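Long-range contacts in bifunctional endomannanase/endoglucanase (Caldanaerobius polysaccharolyticus, PDB 3W0K), which probably hydrolyses internal linkages in mannans and in beta-glucans such as cellulose, as a glycoside hydrolase of family 5: residues 201-206 with 220-225; 196-201 with 256-261; 53-58 with 111-116. All coordinates share one frame; numbering follows the deposited sequence.

Contact 1: 201-206 with 220-225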
loop_
_atom_site.group_PDB
_atom_site.type_symbol
_atom_site.label_atom_id
_atom_site.label_comp_id
_atom_site.label_asym_id
_atom_site.label_seq_id
_atom_site.Cartn_x
_atom_site.Cartn_y
_atom_site.Cartn_z
ATOM N N MET A 201 -1.917 -15.860 1.496
ATOM C CA MET A 201 -1.437 -15.627 0.134
ATOM C C MET A 201 -1.891 -16.718 -0.832
ATOM O O MET A 201 -2.061 -16.466 -2.023
ATOM C CB MET A 201 0.090 -15.522 0.116
ATOM C CG MET A 201 0.653 -14.270 0.768
ATOM S SD MET A 201 0.352 -12.779 -0.203
ATOM C CE MET A 201 1.708 -12.857 -1.368
ATOM N N ALA A 202 -2.091 -17.927 -0.309
ATOM C CA ALA A 202 -2.536 -19.062 -1.114
ATOM C C ALA A 202 -3.893 -18.789 -1.755
ATOM O O ALA A 202 -4.247 -19.396 -2.767
ATOM C CB ALA A 202 -2.610 -20.314 -0.258
ATOM N N LEU A 203 -4.647 -17.873 -1.156
ATOM C CA LEU A 203 -5.962 -17.507 -1.664
ATOM C C LEU A 203 -5.905 -16.213 -2.474
ATOM O O LEU A 203 -6.300 -16.186 -3.638
ATOM C CB LEU A 203 -6.952 -17.366 -0.497
ATOM C CG LEU A 203 -8.434 -17.082 -0.776
ATOM C CD1 LEU A 203 -9.261 -17.570 0.396
ATOM C CD2 LEU A 203 -8.681 -15.598 -1.017
ATOM N N THR A 204 -5.359 -15.160 -1.871
ATOM C CA THR A 204 -5.285 -13.849 -2.516
ATOM C C THR A 204 -4.363 -13.744 -3.722
ATOM O O THR A 204 -4.625 -12.967 -4.633
ATOM C CB THR A 204 -4.878 -12.756 -1.522
ATOM O OG1 THR A 204 -3.515 -12.957 -1.129
ATOM C CG2 THR A 204 -5.775 -12.792 -0.290
ATOM N N HIS A 205 -3.267 -14.496 -3.710
ATOM C CA HIS A 205 -2.316 -14.460 -4.815
ATOM C C HIS A 205 -2.233 -15.773 -5.583
ATOM O O HIS A 205 -1.202 -16.097 -6.175
ATOM C CB HIS A 205 -0.931 -14.029 -4.317
ATOM C CG HIS A 205 -0.811 -12.557 -4.062
ATOM N ND1 HIS A 205 -1.546 -11.903 -3.097
ATOM C CD2 HIS A 205 -0.033 -11.613 -4.645
ATOM C CE1 HIS A 205 -1.225 -10.620 -3.096
ATOM N NE2 HIS A 205 -0.309 -10.419 -4.025
ATOM N N TYR A 206 -3.332 -16.522 -5.579
ATOM C CA TYR A 206 -3.407 -17.790 -6.296
ATOM C C TYR A 206 -3.159 -17.535 -7.782
ATOM O O TYR A 206 -3.820 -16.696 -8.400
ATOM C CB TYR A 206 -4.781 -18.430 -6.087
ATOM C CG TYR A 206 -5.036 -19.669 -6.919
ATOM C CD1 TYR A 206 -4.280 -20.829 -6.738
ATOM C CD2 TYR A 206 -6.056 -19.690 -7.870
ATOM C CE1 TYR A 206 -4.538 -21.982 -7.484
ATOM C CE2 TYR A 206 -6.323 -20.834 -8.619
ATOM C CZ TYR A 206 -5.562 -21.974 -8.420
ATOM O OH TYR A 206 -5.833 -23.107 -9.154
ATOM N N PRO A 220 -8.001 -22.650 -4.401
ATOM C CA PRO A 220 -8.432 -22.079 -3.125
ATOM C C PRO A 220 -9.874 -22.359 -2.735
ATOM O O PRO A 220 -10.786 -22.314 -3.562
ATOM C CB PRO A 220 -8.213 -20.577 -3.330
ATOM C CG PRO A 220 -7.114 -20.521 -4.314
ATOM C CD PRO A 220 -7.509 -21.592 -5.295
ATOM N N TYR A 221 -10.048 -22.667 -1.457
ATOM C CA TYR A 221 -11.348 -22.915 -0.854
ATOM C C TYR A 221 -11.267 -22.172 0.476
ATOM O O TYR A 221 -10.172 -21.953 1.000
ATOM C CB TYR A 221 -11.599 -24.415 -0.652
ATOM C CG TYR A 221 -10.507 -25.137 0.099
ATOM C CD1 TYR A 221 -10.577 -25.300 1.481
ATOM C CD2 TYR A 221 -9.392 -25.639 -0.570
ATOM C CE1 TYR A 221 -9.563 -25.944 2.180
ATOM C CE2 TYR A 221 -8.370 -26.286 0.120
ATOM C CZ TYR A 221 -8.463 -26.431 1.494
ATOM O OH TYR A 221 -7.447 -27.046 2.186
ATOM N N TYR A 222 -12.408 -21.757 1.008
ATOM C CA TYR A 222 -12.421 -21.003 2.254
ATOM C C TYR A 222 -13.812 -21.093 2.881
ATOM O O TYR A 222 -14.814 -21.105 2.165
ATOM C CB TYR A 222 -12.055 -19.539 1.944
ATOM C CG TYR A 222 -11.703 -18.712 3.154
ATOM C CD1 TYR A 222 -10.438 -18.800 3.740
ATOM C CD2 TYR A 222 -12.646 -17.871 3.740
ATOM C CE1 TYR A 222 -10.127 -18.075 4.885
ATOM C CE2 TYR A 222 -12.346 -17.146 4.881
ATOM C CZ TYR A 222 -11.086 -17.254 5.451
ATOM O OH TYR A 222 -10.804 -16.557 6.599
ATOM N N PRO A 223 -13.900 -21.127 4.224
ATOM C CA PRO A 223 -12.825 -21.084 5.225
ATOM C C PRO A 223 -12.054 -22.388 5.420
ATOM O O PRO A 223 -12.298 -23.384 4.738
ATOM C CB PRO A 223 -13.575 -20.704 6.495
ATOM C CG PRO A 223 -14.860 -21.452 6.328
ATOM C CD PRO A 223 -15.216 -21.151 4.891
ATOM N N ASP A 224 -11.113 -22.347 6.362
ATOM C CA ASP A 224 -10.270 -23.484 6.724
ATOM C C ASP A 224 -9.325 -23.950 5.619
ATOM O O ASP A 224 -9.135 -25.150 5.412
ATOM C CB ASP A 224 -11.130 -24.649 7.231
ATOM C CG ASP A 224 -11.950 -24.288 8.464
ATOM O OD1 ASP A 224 -11.710 -23.227 9.080
ATOM O OD2 ASP A 224 -12.846 -25.079 8.821
ATOM N N LEU A 225 -8.708 -22.991 4.935
ATOM C CA LEU A 225 -7.769 -23.294 3.860
ATOM C C LEU A 225 -6.452 -23.776 4.456
ATOM O O LEU A 225 -5.847 -23.088 5.278
ATOM C CB LEU A 225 -7.522 -22.052 2.996
ATOM C CG LEU A 225 -6.457 -22.147 1.896
ATOM C CD1 LEU A 225 -6.826 -23.224 0.891
ATOM C CD2 LEU A 225 -6.315 -20.806 1.195
#
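Pro220 lies over one face of the Tyr206 ring, and the two side chains cross at about a right angle. Pro220 CD stands almost above the middle of that ring, 3.3 Å from its centroid and 5° off the normal, which makes a CH-pi contact. Pro220 CG is set nearer the root of the ring, 3.4 Å from Tyr206 CG. The same CG packs against the backbone at Ala202 O. Tyr206 CG is anti to the backbone N (chi1 173°), putting the ring root beside the proline. An alanine at Tyr206 would probably open a gap beside Pro220 CD, which would lose the ring face it rests on.

Leu203 also crosses its partner, Tyr222, at about a right angle. Leu203 CD1 comes obliquely to the ring and lies 3.8 Å from Tyr222 CD1. At its far end, Tyr222 OH is hydrogen-bonded to Asp276 of helix 267-284. Leu225 CD2 touches two beta carbons, Leu203 CB at 3.9 Å and Ala202 CB at 4.0 Å. No hydrogen bond joins the segments. The loop leading to strand 225-227 is therefore held against helix 201-204 and Tyr206 just beyond it by apolar fit and the proline-tyrosine CH-pi contact.

Contact 2: 196-201 with 256-261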
loop_
_atom_site.group_PDB
_atom_site.type_symbol
_atom_site.label_atom_id
_atom_site.label_comp_id
_atom_site.label_asym_id
_atom_site.label_seq_id
_atom_site.Cartn_x
_atom_site.Cartn_y
_atom_site.Cartn_z
ATOM N N ARG A 196 -1.136 -5.118 6.001
ATOM C CA ARG A 196 -1.654 -5.663 4.755
ATOM C C ARG A 196 -2.776 -6.670 4.953
ATOM O O ARG A 196 -2.881 -7.299 6.007
ATOM C CB ARG A 196 -0.516 -6.340 3.988
ATOM C CG ARG A 196 0.543 -5.386 3.440
ATOM C CD ARG A 196 -0.062 -4.501 2.373
ATOM N NE ARG A 196 0.919 -3.662 1.681
ATOM C CZ ARG A 196 1.267 -2.436 2.056
ATOM N NH1 ARG A 196 0.737 -1.881 3.141
ATOM N NH2 ARG A 196 2.082 -1.722 1.285
ATOM N N GLY A 197 -3.575 -6.835 3.902
ATOM C CA GLY A 197 -4.678 -7.778 3.919
ATOM C C GLY A 197 -4.575 -8.722 2.734
ATOM O O GLY A 197 -5.438 -8.736 1.856
ATOM N N TYR A 198 -3.495 -9.495 2.694
ATOM C CA TYR A 198 -3.275 -10.449 1.613
ATOM C C TYR A 198 -3.175 -11.885 2.112
ATOM O O TYR A 198 -2.942 -12.794 1.324
ATOM C CB TYR A 198 -1.994 -10.107 0.850
ATOM C CG TYR A 198 -2.049 -8.840 0.026
ATOM C CD1 TYR A 198 -3.085 -8.616 -0.882
ATOM C CD2 TYR A 198 -1.026 -7.896 0.103
ATOM C CE1 TYR A 198 -3.093 -7.487 -1.700
ATOM C CE2 TYR A 198 -1.025 -6.764 -0.710
ATOM C CZ TYR A 198 -2.059 -6.570 -1.610
ATOM O OH TYR A 198 -2.047 -5.475 -2.445
ATOM N N GLN A 199 -3.314 -12.084 3.418
ATOM C CA GLN A 199 -3.231 -13.424 3.985
ATOM C C GLN A 199 -4.600 -14.086 4.079
ATOM O O GLN A 199 -5.574 -13.454 4.479
ATOM C CB GLN A 199 -2.577 -13.388 5.366
ATOM C CG GLN A 199 -1.130 -12.897 5.363
ATOM C CD GLN A 199 -0.202 -13.727 4.477
ATOM O OE1 GLN A 199 -0.531 -14.843 4.067
ATOM N NE2 GLN A 199 0.968 -13.177 4.184
ATOM N N PRO A 200 -4.683 -15.377 3.716
ATOM C CA PRO A 200 -3.577 -16.211 3.235
ATOM C C PRO A 200 -3.215 -15.961 1.773
ATOM O O PRO A 200 -4.093 -15.875 0.913
ATOM C CB PRO A 200 -4.114 -17.627 3.440
ATOM C CG PRO A 200 -5.577 -17.460 3.168
ATOM C CD PRO A 200 -5.905 -16.185 3.910
ATOM N N MET A 201 -1.917 -15.860 1.496
ATOM C CA MET A 201 -1.437 -15.627 0.134
ATOM C C MET A 201 -1.891 -16.718 -0.832
ATOM O O MET A 201 -2.061 -16.466 -2.023
ATOM C CB MET A 201 0.090 -15.522 0.116
ATOM C CG MET A 201 0.653 -14.270 0.768
ATOM S SD MET A 201 0.352 -12.779 -0.203
ATOM C CE MET A 201 1.708 -12.857 -1.368
ATOM N N ILE A 256 -4.588 -0.292 6.930
ATOM C CA ILE A 256 -4.298 -1.338 5.950
ATOM C C ILE A 256 -4.068 -0.654 4.598
ATOM O O ILE A 256 -5.018 -0.323 3.884
ATOM C CB ILE A 256 -5.455 -2.369 5.860
ATOM C CG1 ILE A 256 -5.659 -3.052 7.218
ATOM C CG2 ILE A 256 -5.164 -3.409 4.780
ATOM C CD1 ILE A 256 -4.468 -3.876 7.699
ATOM N N GLY A 257 -2.793 -0.426 4.283
ATOM C CA GLY A 257 -2.407 0.252 3.051
ATOM C C GLY A 257 -2.767 -0.445 1.757
ATOM O O GLY A 257 -2.945 0.213 0.726
ATOM N N GLU A 258 -2.788 -1.774 1.791
ATOM C CA GLU A 258 -3.152 -2.586 0.635
ATOM C C GLU A 258 -3.809 -3.863 1.113
ATOM O O GLU A 258 -3.427 -4.422 2.143
ATOM C CB GLU A 258 -1.935 -3.052 -0.163
ATOM C CG GLU A 258 -1.020 -2.011 -0.766
ATOM C CD GLU A 258 0.143 -2.658 -1.504
ATOM O OE1 GLU A 258 0.041 -3.844 -1.894
ATOM O OE2 GLU A 258 1.170 -1.976 -1.706
ATOM N N PHE A 259 -4.786 -4.320 0.340
ATOM C CA PHE A 259 -5.457 -5.587 0.593
ATOM C C PHE A 259 -6.245 -5.952 -0.650
ATOM O O PHE A 259 -6.442 -5.120 -1.542
ATOM C CB PHE A 259 -6.346 -5.563 1.855
ATOM C CG PHE A 259 -7.719 -4.984 1.648
ATOM C CD1 PHE A 259 -8.845 -5.803 1.711
ATOM C CD2 PHE A 259 -7.894 -3.620 1.446
ATOM C CE1 PHE A 259 -10.127 -5.269 1.579
ATOM C CE2 PHE A 259 -9.172 -3.075 1.311
ATOM C CZ PHE A 259 -10.291 -3.901 1.380
ATOM N N GLY A 260 -6.637 -7.214 -0.747
ATOM C CA GLY A 260 -7.405 -7.633 -1.901
ATOM C C GLY A 260 -7.097 -9.040 -2.346
ATOM O O GLY A 260 -6.261 -9.729 -1.755
ATOM N N CYS A 261 -7.745 -9.439 -3.433
ATOM C CA CYS A 261 -7.585 -10.772 -3.985
ATOM C C CYS A 261 -7.408 -10.702 -5.496
ATOM O O CYS A 261 -8.070 -9.910 -6.171
ATOM C CB CYS A 261 -8.829 -11.595 -3.647
ATOM S SG CYS A 261 -8.769 -13.313 -4.164
#
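Glu258 meets Arg196 and Tyr198 where two neighbouring parallel strands of the (beta/alpha)8 barrel, 192-197 and 254-259, end. Two backbone hydrogen bonds join them, from Gly197 N to Glu258 O at 3.0 Å and from Gly260 N to Gly197 O at 3.2 Å. A side chain on Gly197 would clash with Phe259 CB.

The Glu258 side chain starts close to the tyrosine hydroxyl, with Glu258 CB 3.3 Å from Tyr198 OH. Glu258 CG lies over one face of the Arg196 guanidinium, 3.4 Å above its plane and toward the rim. The chain is extended beyond CG (chi2 179°), which carries Glu258 CD to within 3.4 Å of Arg196 NE. Glu258 OE2 forms a salt bridge to Arg196 NH2 at 3.1 Å, with a weak, bent hydrogen bond. OE2 also forms a salt bridge with Arg40 and a hydrogen bond with a bound Tris molecule, probably from the crystallisation liquor. Arg196 in turn has salt bridges to Glu137 and Asp174. A glutamate ending the seventh barrel strand is consistent with the family 5 active site. Tyr198 OH donates to Glu258 OE1 at 2.7 Å, meeting it on the anti side, 16° out of the carboxylate plane.

Contact 3: 53-58 with 111-116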
loop_
_atom_site.group_PDB
_atom_site.type_symbol
_atom_site.label_atom_id
_atom_site.label_comp_id
_atom_site.label_asym_id
_atom_site.label_seq_id
_atom_site.Cartn_x
_atom_site.Cartn_y
_atom_site.Cartn_z
ATOM N N ASP A 53 21.154 8.232 -10.517
ATOM C CA ASP A 53 21.673 9.575 -10.236
ATOM C C ASP A 53 20.645 10.250 -9.316
ATOM O O ASP A 53 19.970 11.208 -9.707
ATOM C CB ASP A 53 21.796 10.328 -11.568
ATOM C CG ASP A 53 22.592 11.619 -11.465
ATOM O OD1 ASP A 53 23.048 11.999 -10.368
ATOM O OD2 ASP A 53 22.755 12.263 -12.520
ATOM N N TYR A 54 20.551 9.743 -8.089
ATOM C CA TYR A 54 19.583 10.210 -7.093
ATOM C C TYR A 54 19.556 11.705 -6.837
ATOM O O TYR A 54 18.489 12.282 -6.628
ATOM C CB TYR A 54 19.803 9.511 -5.746
ATOM C CG TYR A 54 20.033 8.017 -5.820
ATOM C CD1 TYR A 54 19.142 7.178 -6.492
ATOM C CD2 TYR A 54 21.151 7.446 -5.213
ATOM C CE1 TYR A 54 19.365 5.800 -6.557
ATOM C CE2 TYR A 54 21.382 6.073 -5.270
ATOM C CZ TYR A 54 20.485 5.259 -5.943
ATOM O OH TYR A 54 20.711 3.902 -5.997
ATOM N N PHE A 55 20.729 12.326 -6.842
ATOM C CA PHE A 55 20.824 13.751 -6.569
ATOM C C PHE A 55 20.552 14.701 -7.728
ATOM O O PHE A 55 20.671 15.918 -7.575
ATOM C CB PHE A 55 22.141 14.055 -5.863
ATOM C CG PHE A 55 22.243 13.409 -4.517
ATOM C CD1 PHE A 55 21.793 14.072 -3.378
ATOM C CD2 PHE A 55 22.725 12.112 -4.391
ATOM C CE1 PHE A 55 21.816 13.448 -2.134
ATOM C CE2 PHE A 55 22.752 11.478 -3.150
ATOM C CZ PHE A 55 22.295 12.147 -2.022
ATOM N N ASN A 56 20.142 14.151 -8.868
ATOM C CA ASN A 56 19.801 14.971 -10.028
ATOM C C ASN A 56 18.404 14.588 -10.518
ATOM O O ASN A 56 18.222 14.158 -11.656
ATOM C CB ASN A 56 20.824 14.795 -11.153
ATOM C CG ASN A 56 20.654 15.824 -12.263
ATOM O OD1 ASN A 56 20.613 17.027 -12.005
ATOM N ND2 ASN A 56 20.539 15.353 -13.499
ATOM N N PRO A 57 17.389 14.736 -9.652
ATOM C CA PRO A 57 16.033 14.383 -10.071
ATOM C C PRO A 57 15.479 15.363 -11.098
ATOM O O PRO A 57 15.865 16.532 -11.122
ATOM C CB PRO A 57 15.250 14.471 -8.762
ATOM C CG PRO A 57 15.929 15.593 -8.057
ATOM C CD PRO A 57 17.389 15.271 -8.279
ATOM N N ASP A 58 14.629 14.864 -11.987
ATOM C CA ASP A 58 13.987 15.719 -12.974
ATOM C C ASP A 58 12.747 16.221 -12.243
ATOM O O ASP A 58 11.702 15.568 -12.246
ATOM C CB ASP A 58 13.591 14.915 -14.217
ATOM C CG ASP A 58 12.964 15.778 -15.307
ATOM O OD1 ASP A 58 12.718 16.982 -15.077
ATOM O OD2 ASP A 58 12.712 15.242 -16.405
ATOM N N PHE A 111 17.731 8.184 -0.747
ATOM C CA PHE A 111 16.385 7.950 -0.226
ATOM C C PHE A 111 15.941 9.123 0.643
ATOM O O PHE A 111 14.848 9.662 0.461
ATOM C CB PHE A 111 16.393 6.655 0.595
ATOM C CG PHE A 111 15.076 6.314 1.238
ATOM C CD1 PHE A 111 14.010 5.859 0.471
ATOM C CD2 PHE A 111 14.924 6.388 2.621
ATOM C CE1 PHE A 111 12.814 5.476 1.073
ATOM C CE2 PHE A 111 13.728 6.006 3.232
ATOM C CZ PHE A 111 12.672 5.548 2.457
ATOM N N VAL A 112 16.788 9.504 1.597
ATOM C CA VAL A 112 16.488 10.620 2.487
ATOM C C VAL A 112 16.327 11.911 1.680
ATOM O O VAL A 112 15.411 12.696 1.936
ATOM C CB VAL A 112 17.582 10.773 3.578
ATOM C CG1 VAL A 112 17.362 12.050 4.396
ATOM C CG2 VAL A 112 17.563 9.559 4.495
ATOM N N TYR A 113 17.187 12.102 0.682
ATOM C CA TYR A 113 17.131 13.288 -0.171
ATOM C C TYR A 113 15.798 13.372 -0.916
ATOM O O TYR A 113 15.215 14.453 -1.018
ATOM C CB TYR A 113 18.303 13.287 -1.159
ATOM C CG TYR A 113 18.216 14.337 -2.245
ATOM C CD1 TYR A 113 18.412 15.688 -1.958
ATOM C CD2 TYR A 113 17.936 13.977 -3.563
ATOM C CE1 TYR A 113 18.330 16.654 -2.961
ATOM C CE2 TYR A 113 17.853 14.932 -4.568
ATOM C CZ TYR A 113 18.049 16.265 -4.262
ATOM O OH TYR A 113 17.949 17.208 -5.260
ATOM N N GLN A 114 15.313 12.233 -1.416
ATOM C CA GLN A 114 14.037 12.175 -2.137
ATOM C C GLN A 114 12.924 12.677 -1.231
ATOM O O GLN A 114 12.105 13.506 -1.632
ATOM C CB GLN A 114 13.684 10.735 -2.528
ATOM C CG GLN A 114 14.735 9.975 -3.301
ATOM C CD GLN A 114 14.878 10.448 -4.723
ATOM O OE1 GLN A 114 15.877 11.063 -5.086
ATOM N NE2 GLN A 114 13.886 10.142 -5.546
ATOM N N TRP A 115 12.885 12.143 -0.014
ATOM C CA TRP A 115 11.864 12.526 0.947
ATOM C C TRP A 115 11.973 13.974 1.394
ATOM O O TRP A 115 10.960 14.619 1.651
ATOM C CB TRP A 115 11.832 11.549 2.124
ATOM C CG TRP A 115 11.050 10.316 1.777
ATOM C CD1 TRP A 115 11.490 9.022 1.801
ATOM C CD2 TRP A 115 9.694 10.270 1.304
ATOM N NE1 TRP A 115 10.493 8.175 1.368
ATOM C CE2 TRP A 115 9.383 8.915 1.057
ATOM C CE3 TRP A 115 8.716 11.246 1.058
ATOM C CZ2 TRP A 115 8.130 8.507 0.578
ATOM C CZ3 TRP A 115 7.472 10.842 0.579
ATOM C CH2 TRP A 115 7.191 9.482 0.345
ATOM N N GLU A 116 13.194 14.498 1.447
ATOM C CA GLU A 116 13.380 15.895 1.819
ATOM C C GLU A 116 12.830 16.773 0.696
ATOM O O GLU A 116 12.252 17.829 0.954
ATOM C CB GLU A 116 14.854 16.204 2.066
ATOM C CG GLU A 116 15.392 15.603 3.355
ATOM C CD GLU A 116 16.865 15.898 3.572
ATOM O OE1 GLU A 116 17.642 15.828 2.597
ATOM O OE2 GLU A 116 17.244 16.195 4.722
HETATM O O HOH W 1 19.187 19.008 -7.621
#
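A type I beta turn from Asp53 to Asn56 sets Phe55 beside Tyr113 of helix 105-121, with CA atoms 7.4 Å apart. The turn is closed by the hydrogen bond from Asn56 N to Asp53 O.

Tyr113 carries most of the contact. Its CG is anti to the backbone N (chi1 170°), and the ring reaches from the helix to the loop. Phe55 CD1 lies over one face of the Tyr113 ring, 3.7 Å above its plane and toward the rim. Phe55 CE1 sits further back, 3.6 Å from Tyr113 CB. The two ring planes are 33° apart and their centroids 4.8 Å, so the pair is oblique. Pro57 meets the Tyr113 side chain tip to tip. Pro57 CD lies in the plane of the ring, at its edge, 3.6 Å from Tyr113 OH. Tyr54 O is also at the edge, 3.4 Å from Tyr113 CE2.

A water lies 3.2 Å from Tyr113 OH and donates a weak hydrogen bond to Phe55 O. Pro57 also packs on Trp48 and Leu117, while Tyr54 OH is hydrogen-bonded to Asp99.

The loop after strand 38-44 thus rests on helix 105-121 mainly through Tyr113. One face takes the Phe55 ring, and the edge takes Pro57 and a backbone carbonyl. A weak water link ties its hydroxyl to the loop backbone. The grip is mostly van der Waals.

Contacts 1 and 2 are neighbours, with centres about 12 Å apart. They share Met201, where segment 196-201 ends and 201-206 begins. Contact 1 is nested inside the loop closed by contact 2. Thr204 OG1 is 2.5 Å from Tyr198 O, a probable hydrogen bond, and His205 CE1 packs on Tyr198 CD1 at 3.5 Å. Contact 2 lies at the probable active site: the nearest atoms of the Glu258 side chain and the bound Tris are about 3 Å apart. Contact 3 stands apart. Its centre is about 30 Å from that of contact 2 and about 40 Å from that of contact 1, on the opposite side of the chain's centre from contact 1.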